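PDB 4MTU: beta-alanyl-CoA:ammonia lyase 2 from Clostridium propionicum, which probably catalyses the elimination of ammonia from beta-alanyl-CoA and binds a zinc ion, on a hot dog fold. Local coordinates for residues 33-37 / 86-90; 40-45 / 137-142; 79-83 / 125-129. The contacts are given in a common frame with arbitrary orientation. Residue numbers count along the deposited sequence, not the author numbering.

Contact 1. Residues 33-37 / 86-90; sequences WGDVG and KFEAW
Residues 33-37 are a helical turn within helix 27-45, closed by the Gly37 N to Trp33 O hydrogen bond (2.8 Å), and residues 86-90 run extended in strand 82-95. Their axes approach to 9.6 Å at 134° between N-to-C directions, and the closest CA pair is Trp33-Phe87 at 6.7 Å. This is the packing that defines the hot dog fold, a long central helix wrapped by an antiparallel sheet. Trp33 and Phe87 point toward each other and carry most of the buried contact. With chi1 near -74° (m) and chi2 near -22°, Trp33 lays one indole face against Phe87 CB, which sits 3.4 Å from the centroid of the five-membered ring, a CH-pi contact almost along the ring normal. Phe87 (chi1 -60°, m) returns a looser one, its ring centroid 4.3 Å from Trp33 CB. The two rings themselves meet obliquely, at 33°. Val36 CG1 lies 4.0 Å from Phe87 CE1, at the ring edge, and Gly37 N is 3.9 Å from the same carbon. Farther along the indole, Trp33 CZ2 packs 4.0 Å from Ala89 CB. The indole proton is spent on the strand backbone: Trp33 NE1 donates to Glu88 O at 3.0 Å, 164°.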
loop_
_atom_site.group_PDB
_atom_site.type_symbol
_atom_site.label_atom_id
_atom_site.label_comp_id
_atom_site.label_asym_id
_atom_site.label_seq_id
_atom_site.Cartn_x
_atom_site.Cartn_y
_atom_site.Cartn_z
ATOM N N TRP A 33 -14.258 -10.444 -0.517
ATOM C CA TRP A 33 -15.423 -11.134 0.090
ATOM C C TRP A 33 -15.568 -10.737 1.565
ATOM O O TRP A 33 -16.713 -10.659 2.036
ATOM C CB TRP A 33 -15.256 -12.614 -0.052
ATOM C CG TRP A 33 -15.494 -13.144 -1.450
ATOM C CD1 TRP A 33 -16.214 -12.562 -2.445
ATOM C CD2 TRP A 33 -15.023 -14.400 -1.952
ATOM N NE1 TRP A 33 -16.228 -13.374 -3.570
ATOM C CE2 TRP A 33 -15.488 -14.518 -3.267
ATOM C CE3 TRP A 33 -14.213 -15.402 -1.410
ATOM C CZ2 TRP A 33 -15.219 -15.654 -4.074
ATOM C CZ3 TRP A 33 -13.934 -16.493 -2.183
ATOM C CH2 TRP A 33 -14.424 -16.617 -3.510
ATOM N N GLY A 34 -14.477 -10.476 2.273
ATOM C CA GLY A 34 -14.614 -10.002 3.634
ATOM C C GLY A 34 -15.401 -8.689 3.685
ATOM O O GLY A 34 -16.257 -8.497 4.562
ATOM N N ASP A 35 -15.110 -7.783 2.749
ATOM C CA ASP A 35 -15.807 -6.489 2.707
ATOM C C ASP A 35 -17.258 -6.632 2.241
ATOM O O ASP A 35 -18.141 -5.929 2.720
ATOM C CB ASP A 35 -15.054 -5.511 1.851
ATOM C CG ASP A 35 -13.714 -5.064 2.365
ATOM O OD1 ASP A 35 -13.361 -5.447 3.532
ATOM O OD2 ASP A 35 -13.039 -4.313 1.603
ATOM N N VAL A 36 -17.525 -7.570 1.308
ATOM C CA VAL A 36 -18.893 -7.876 0.906
ATOM C C VAL A 36 -19.684 -8.398 2.107
ATOM O O VAL A 36 -20.815 -7.992 2.373
ATOM C CB VAL A 36 -18.906 -8.910 -0.261
ATOM C CG1 VAL A 36 -20.314 -9.362 -0.567
ATOM C CG2 VAL A 36 -18.279 -8.298 -1.511
ATOM N N GLY A 37 -19.083 -9.352 2.823
ATOM C CA GLY A 37 -19.718 -9.900 4.020
ATOM C C GLY A 37 -20.003 -8.795 5.056
ATOM O O GLY A 37 -21.082 -8.782 5.671
ATOM N N LYS A 86 -22.992 -16.835 0.931
ATOM C CA LYS A 86 -22.368 -17.367 -0.300
ATOM C C LYS A 86 -21.747 -16.243 -1.046
ATOM O O LYS A 86 -22.256 -15.122 -1.074
ATOM C CB LYS A 86 -23.376 -18.104 -1.156
ATOM C CG LYS A 86 -23.923 -19.362 -0.430
ATOM C CD LYS A 86 -23.677 -20.621 -1.243
ATOM N N PHE A 87 -20.623 -16.573 -1.724
ATOM C CA PHE A 87 -19.826 -15.569 -2.421
ATOM C C PHE A 87 -19.413 -16.115 -3.801
ATOM O O PHE A 87 -19.187 -17.319 -4.003
ATOM C CB PHE A 87 -18.552 -15.259 -1.651
ATOM C CG PHE A 87 -18.812 -14.717 -0.259
ATOM C CD1 PHE A 87 -19.069 -13.374 -0.070
ATOM C CD2 PHE A 87 -18.826 -15.552 0.846
ATOM C CE1 PHE A 87 -19.313 -12.861 1.196
ATOM C CE2 PHE A 87 -19.076 -15.042 2.101
ATOM C CZ PHE A 87 -19.311 -13.684 2.270
ATOM N N GLU A 88 -19.257 -15.207 -4.740
ATOM C CA GLU A 88 -18.754 -15.470 -6.072
ATOM C C GLU A 88 -17.819 -14.335 -6.515
ATOM O O GLU A 88 -17.931 -13.198 -6.030
ATOM C CB GLU A 88 -19.866 -15.583 -7.109
ATOM C CG GLU A 88 -20.897 -16.625 -6.822
ATOM C CD GLU A 88 -22.095 -16.603 -7.766
ATOM O OE1 GLU A 88 -22.331 -15.567 -8.437
ATOM O OE2 GLU A 88 -22.792 -17.652 -7.811
ATOM N N ALA A 89 -16.916 -14.637 -7.445
ATOM C CA ALA A 89 -16.056 -13.632 -8.057
ATOM C C ALA A 89 -16.100 -13.856 -9.569
ATOM O O ALA A 89 -15.968 -15.000 -10.025
ATOM C CB ALA A 89 -14.634 -13.743 -7.558
ATOM N N TRP A 90 -16.289 -12.783 -10.316
ATOM C CA TRP A 90 -16.499 -12.804 -11.760
ATOM C C TRP A 90 -15.604 -11.772 -12.441
ATOM O O TRP A 90 -15.495 -10.641 -11.988
ATOM C CB TRP A 90 -17.936 -12.408 -12.083
ATOM C CG TRP A 90 -18.971 -13.357 -11.567
ATOM C CD1 TRP A 90 -19.675 -13.308 -10.423
ATOM C CD2 TRP A 90 -19.412 -14.551 -12.264
ATOM N NE1 TRP A 90 -20.566 -14.400 -10.357
ATOM C CE2 TRP A 90 -20.406 -15.154 -11.456
ATOM C CE3 TRP A 90 -19.067 -15.138 -13.502
ATOM C CZ2 TRP A 90 -21.026 -16.322 -11.868
ATOM C CZ3 TRP A 90 -19.696 -16.313 -13.908
ATOM C CH2 TRP A 90 -20.680 -16.887 -13.066
#

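Contact 2. Residues 40-45 / 137-142. With ZN (zinc ion), chain B.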
loop_
_atom_site.group_PDB
_atom_site.type_symbol
_atom_site.label_atom_id
_atom_site.label_comp_id
_atom_site.label_asym_id
_atom_site.label_seq_id
_atom_site.Cartn_x
_atom_site.Cartn_y
_atom_site.Cartn_z
ATOM N N LEU A 40 -23.121 -6.907 4.044
ATOM C CA LEU A 40 -24.295 -7.703 4.348
ATOM C C LEU A 40 -24.667 -7.643 5.864
ATOM O O LEU A 40 -25.844 -7.569 6.190
ATOM C CB LEU A 40 -24.103 -9.157 3.942
ATOM C CG LEU A 40 -24.003 -9.436 2.432
ATOM C CD1 LEU A 40 -23.484 -10.830 2.183
ATOM C CD2 LEU A 40 -25.360 -9.274 1.784
ATOM N N MET A 41 -23.661 -7.681 6.707
ATOM C CA MET A 41 -23.901 -7.666 8.136
ATOM C C MET A 41 -24.387 -6.291 8.593
ATOM O O MET A 41 -25.272 -6.194 9.491
ATOM C CB MET A 41 -22.642 -8.118 8.888
ATOM C CG MET A 41 -22.291 -9.564 8.650
ATOM S SD MET A 41 -23.586 -10.754 9.083
ATOM C CE MET A 41 -24.349 -11.066 7.500
ATOM N N VAL A 42 -23.847 -5.240 8.032
ATOM C CA VAL A 42 -24.355 -3.905 8.310
ATOM C C VAL A 42 -25.848 -3.849 8.001
ATOM O O VAL A 42 -26.659 -3.318 8.772
ATOM C CB VAL A 42 -23.558 -2.832 7.501
ATOM C CG1 VAL A 42 -24.233 -1.460 7.646
ATOM C CG2 VAL A 42 -22.100 -2.806 7.971
ATOM N N TYR A 43 -26.213 -4.372 6.839
ATOM C CA TYR A 43 -27.613 -4.317 6.425
ATOM C C TYR A 43 -28.561 -5.202 7.239
ATOM O O TYR A 43 -29.690 -4.824 7.495
ATOM C CB TYR A 43 -27.744 -4.652 4.934
ATOM C CG TYR A 43 -27.068 -3.682 4.011
ATOM C CD1 TYR A 43 -26.789 -2.364 4.353
ATOM C CD2 TYR A 43 -26.675 -4.083 2.728
ATOM C CE1 TYR A 43 -26.157 -1.494 3.505
ATOM C CE2 TYR A 43 -26.050 -3.205 1.887
ATOM C CZ TYR A 43 -25.785 -1.916 2.243
ATOM O OH TYR A 43 -25.122 -1.047 1.411
ATOM N N VAL A 44 -28.094 -6.383 7.632
ATOM C CA VAL A 44 -28.999 -7.321 8.315
ATOM C C VAL A 44 -29.144 -6.999 9.793
ATOM O O VAL A 44 -30.202 -7.270 10.382
ATOM C CB VAL A 44 -28.576 -8.799 8.081
ATOM C CG1 VAL A 44 -27.418 -9.205 8.920
ATOM C CG2 VAL A 44 -29.812 -9.681 8.278
ATOM N N ASP A 45 -28.103 -6.459 10.436
ATOM C CA ASP A 45 -28.143 -6.262 11.898
ATOM C C ASP A 45 -27.320 -5.081 12.387
ATOM O O ASP A 45 -27.153 -4.949 13.616
ATOM C CB ASP A 45 -27.894 -7.533 12.662
ATOM C CG ASP A 45 -29.116 -8.319 13.052
ATOM O OD1 ASP A 45 -29.191 -9.544 12.858
ATOM O OD2 ASP A 45 -30.106 -7.693 13.553
ATOM N N PHE A 137 -33.761 -5.963 3.677
ATOM C CA PHE A 137 -33.478 -6.907 4.776
ATOM C C PHE A 137 -34.550 -6.877 5.846
ATOM O O PHE A 137 -34.379 -7.527 6.885
ATOM C CB PHE A 137 -32.099 -6.651 5.397
ATOM C CG PHE A 137 -30.971 -6.928 4.407
ATOM C CD1 PHE A 137 -30.652 -6.041 3.388
ATOM C CD2 PHE A 137 -30.223 -8.098 4.453
ATOM C CE1 PHE A 137 -29.645 -6.312 2.451
ATOM C CE2 PHE A 137 -29.205 -8.387 3.571
ATOM C CZ PHE A 137 -28.944 -7.513 2.542
ATOM N N LYS A 138 -35.634 -6.163 5.623
ATOM C CA LYS A 138 -36.627 -5.918 6.666
ATOM C C LYS A 138 -37.242 -7.205 7.143
ATOM O O LYS A 138 -37.702 -7.283 8.281
ATOM C CB LYS A 138 -37.729 -4.961 6.171
ATOM C CG LYS A 138 -38.660 -5.437 5.094
ATOM N N ASP A 139 -37.293 -8.241 6.336
ATOM C CA ASP A 139 -37.963 -9.434 6.895
ATOM C C ASP A 139 -36.947 -10.484 7.300
ATOM O O ASP A 139 -37.362 -11.642 7.439
ATOM C CB ASP A 139 -38.939 -9.848 5.801
ATOM C CG ASP A 139 -40.083 -8.819 5.738
ATOM O OD1 ASP A 139 -40.645 -8.514 6.823
ATOM O OD2 ASP A 139 -40.445 -8.249 4.679
ATOM N N ALA A 140 -35.727 -9.994 7.470
ATOM C CA ALA A 140 -34.806 -10.887 8.128
ATOM C C ALA A 140 -35.449 -11.248 9.466
ATOM O O ALA A 140 -35.875 -10.613 10.399
ATOM C CB ALA A 140 -33.449 -10.275 8.361
ATOM N N LYS A 141 -35.506 -12.518 9.686
ATOM C CA LYS A 141 -35.905 -13.108 10.931
ATOM C C LYS A 141 -34.908 -14.156 11.423
ATOM O O LYS A 141 -34.320 -14.875 10.583
ATOM C CB LYS A 141 -37.297 -13.758 10.747
ATOM C CG LYS A 141 -38.369 -12.694 10.784
ATOM N N HIS A 142 -34.725 -14.280 12.713
ATOM C CA HIS A 142 -33.821 -15.267 13.315
ATOM C C HIS A 142 -34.553 -16.519 13.708
ATOM O O HIS A 142 -35.774 -16.497 13.789
ATOM C CB HIS A 142 -33.157 -14.656 14.519
ATOM C CG HIS A 142 -32.318 -13.457 14.194
ATOM N ND1 HIS A 142 -30.948 -13.510 14.065
ATOM C CD2 HIS A 142 -32.642 -12.159 13.946
ATOM C CE1 HIS A 142 -30.506 -12.289 13.772
ATOM N NE2 HIS A 142 -31.507 -11.442 13.696
HETATM ZN ZN ZN B . -31.373 -9.416 13.644
HETATM O O HOH W 1 -31.936 -9.093 11.582
HETATM O O HOH W 2 -33.269 -8.602 14.025
HETATM O O HOH W 3 -31.099 -9.436 15.734
#
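The zinc site lies beside the C-terminal part of helix 27-45, the central helix of the hot dog fold, where the loop 137-142, after strand 106-123, folds back over residues 40-45. Asp45 chelates the ion through OD1 (2.3 Å to ZN) and OD2 (2.1 Å to ZN), His142 NE2 binds ZN at 2.0 Å, and waters 1, 2 and 3 bring the ligands to six. Both protein ligands are hydrogen-bonded behind the metal: Tyr83 OH with Asp45 OD1, and Gly79 O with His142 ND1. Away from the metal, the loop is held by apolar packing. Phe137, opening a type I turn that ends at Ala140, offers a ring face to Tyr43 CB, 3.7 Å from its centroid in a CH-pi contact; Leu40 CD2 lies at the ring edge, 4.1 Å from Phe137 CZ, and Val44 CB is 4.0 Å from Phe137 CD2. Val44 CG2 also meets Ala140 CB at 3.7 Å. Helix and metal are further joined through water 1, which binds ZN at 2.2 Å and donates to Val44 O at 2.8 Å.

Contact 3. Residues 79-83 / 125-129; sequences GNQSY and AKDNQ. With SO4 (sulfate ion), chain C.
Gln81, Gln129 and Lys126 carry this surface contact between the tight turn that links strands 68-78 and 82-95 of the antiparallel hot dog sheet and the 3-10 segment 126-128 that follows strand 106-123. The turn is closed by Gly79 N to Ser82 O at 2.8 Å, the 3-10 segment by Asn128 N to Ala125 O at 2.9 Å; the closest CA pair is Gln81-Ala125, 5.7 Å. Gln81, with chi1 near -60° (m) and chi2 near 178° (t), extends its carboxamide so that OE1 accepts from Lys126 N at 2.9 Å, meeting a main-chain NH at the start of the 3-10 segment. Gln129, also m, t, points toward the turn: its NE2 donates to Asn80 O at 2.9 Å in an almost linear bond (178°) and also reaches Ile124 O. Lys126, chi1 near -144° and chi2 p, brings NZ back to the same carbonyl, Asn80 O, at 2.9 Å, and donates to Gln129 OE1 at 3.1 Å. Tyr83 OH lies 3.3 Å from Gln129 CD but is hydrogen-bonded to OD1 of the zinc ligand Asp45. A sulfate ion, probably from the crystallisation liquor, sits at the turn and takes hydrogen bonds from Gln81 N to O1 (2.9 Å) and Asn80 ND2 to O2 (3.1 Å). Because Asn80 O receives both an ammonium and a carboxamide donor, and Gln129 is itself held by Lys126, the contact is a connected polar network, joining a hairpin turn to a loop whose Gln129 packs on His142 beside the zinc.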
loop_
_atom_site.group_PDB
_atom_site.type_symbol
_atom_site.label_atom_id
_atom_site.label_comp_id
_atom_site.label_asym_id
_atom_site.label_seq_id
_atom_site.Cartn_x
_atom_site.Cartn_y
_atom_site.Cartn_z
ATOM N N GLY A 79 -28.769 -17.146 11.417
ATOM C CA GLY A 79 -28.771 -17.937 12.589
ATOM C C GLY A 79 -29.093 -17.051 13.765
ATOM O O GLY A 79 -29.628 -15.983 13.670
ATOM N N ASN A 80 -28.788 -17.543 14.965
ATOM C CA ASN A 80 -28.968 -16.777 16.178
ATOM C C ASN A 80 -27.904 -15.677 16.289
ATOM O O ASN A 80 -28.267 -14.535 16.419
ATOM C CB ASN A 80 -28.949 -17.633 17.453
ATOM C CG ASN A 80 -29.995 -18.702 17.421
ATOM O OD1 ASN A 80 -31.188 -18.333 17.459
ATOM N ND2 ASN A 80 -29.630 -19.976 17.360
ATOM N N GLN A 81 -26.644 -16.060 16.160
ATOM C CA GLN A 81 -25.517 -15.111 16.142
ATOM C C GLN A 81 -24.625 -15.263 14.914
ATOM O O GLN A 81 -23.775 -14.407 14.692
ATOM C CB GLN A 81 -24.649 -15.225 17.385
ATOM C CG GLN A 81 -25.381 -14.956 18.675
ATOM C CD GLN A 81 -24.528 -15.106 19.912
ATOM O OE1 GLN A 81 -24.245 -14.103 20.568
ATOM N NE2 GLN A 81 -24.181 -16.342 20.129
ATOM N N SER A 82 -24.812 -16.316 14.128
ATOM C CA SER A 82 -23.994 -16.579 12.980
ATOM C C SER A 82 -24.860 -16.481 11.734
ATOM O O SER A 82 -26.075 -16.708 11.767
ATOM C CB SER A 82 -23.322 -17.939 13.134
ATOM O OG SER A 82 -24.190 -18.905 12.584
ATOM N N TYR A 83 -24.258 -16.073 10.638
ATOM C CA TYR A 83 -24.908 -15.808 9.386
ATOM C C TYR A 83 -24.121 -16.529 8.274
ATOM O O TYR A 83 -22.912 -16.300 8.146
ATOM C CB TYR A 83 -24.946 -14.302 9.103
ATOM C CG TYR A 83 -25.526 -13.459 10.190
ATOM C CD1 TYR A 83 -24.831 -13.161 11.338
ATOM C CD2 TYR A 83 -26.805 -12.912 10.060
ATOM C CE1 TYR A 83 -25.338 -12.390 12.355
ATOM C CE2 TYR A 83 -27.321 -12.131 11.111
ATOM C CZ TYR A 83 -26.603 -11.863 12.228
ATOM O OH TYR A 83 -27.096 -11.084 13.252
ATOM N N ALA A 125 -22.450 -10.760 17.937
ATOM C CA ALA A 125 -22.910 -11.153 19.287
ATOM C C ALA A 125 -24.333 -10.603 19.487
ATOM O O ALA A 125 -24.673 -9.522 19.014
ATOM C CB ALA A 125 -21.995 -10.601 20.349
ATOM N N LYS A 126 -25.128 -11.354 20.177
ATOM C CA LYS A 126 -26.531 -11.008 20.363
ATOM C C LYS A 126 -26.711 -9.592 20.861
ATOM O O LYS A 126 -27.602 -8.866 20.338
ATOM C CB LYS A 126 -27.192 -12.078 21.252
ATOM C CG LYS A 126 -28.617 -12.316 20.813
ATOM C CD LYS A 126 -28.787 -13.014 19.417
ATOM C CE LYS A 126 -30.216 -12.694 18.956
ATOM N NZ LYS A 126 -30.620 -13.329 17.664
ATOM N N ASP A 127 -25.890 -9.167 21.802
ATOM C CA ASP A 127 -26.041 -7.833 22.400
ATOM C C ASP A 127 -25.732 -6.714 21.390
ATOM O O ASP A 127 -26.091 -5.566 21.619
ATOM C CB ASP A 127 -25.181 -7.638 23.646
ATOM C CG ASP A 127 -25.509 -8.467 24.862
ATOM O OD1 ASP A 127 -26.627 -9.067 24.907
ATOM O OD2 ASP A 127 -24.710 -8.631 25.819
ATOM N N ASN A 128 -24.972 -7.004 20.316
ATOM C CA ASN A 128 -24.597 -6.063 19.314
ATOM C C ASN A 128 -25.519 -6.075 18.096
ATOM O O ASN A 128 -25.332 -5.229 17.185
ATOM C CB ASN A 128 -23.176 -6.302 18.796
ATOM C CG ASN A 128 -22.144 -6.015 19.874
ATOM O OD1 ASN A 128 -22.301 -5.094 20.653
ATOM N ND2 ASN A 128 -21.159 -6.884 19.940
ATOM N N GLN A 129 -26.498 -6.963 18.022
ATOM C CA GLN A 129 -27.432 -6.973 16.897
ATOM C C GLN A 129 -28.461 -5.833 17.082
ATOM O O GLN A 129 -28.992 -5.601 18.164
ATOM C CB GLN A 129 -28.150 -8.287 16.795
ATOM C CG GLN A 129 -27.206 -9.451 16.454
ATOM C CD GLN A 129 -27.831 -10.818 16.499
ATOM O OE1 GLN A 129 -29.073 -10.958 16.425
ATOM N NE2 GLN A 129 -27.047 -11.868 16.520
HETATM S S SO4 C . -25.981 -19.901 15.639
HETATM O O1 SO4 C . -25.590 -18.763 16.511
HETATM O O2 SO4 C . -26.831 -20.792 16.368
HETATM O O3 SO4 C . -24.723 -20.605 15.212
HETATM O O4 SO4 C . -26.493 -19.140 14.428
#

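Along the chain the segments come in the order 33-37, 40-45, 79-83, 86-90, 125-129, 137-142, so contact 1 interleaves with both others while contact 3 falls within the sequence span between the two halves of contact 2. Helix 27-45 is shared by contacts 1 and 2, strand 82-95 by contacts 1 and 3. Contact 1 sits at the centre of the chain, where helix and sheet pack; the centres of contacts 2 and 3 lie about 17 Å and 20 Å from that of contact 1. These two, with centres about 11 Å apart, touch directly, so the hairpin turn and the loop 125-129 back the two zinc ligands that contact 2 brings together.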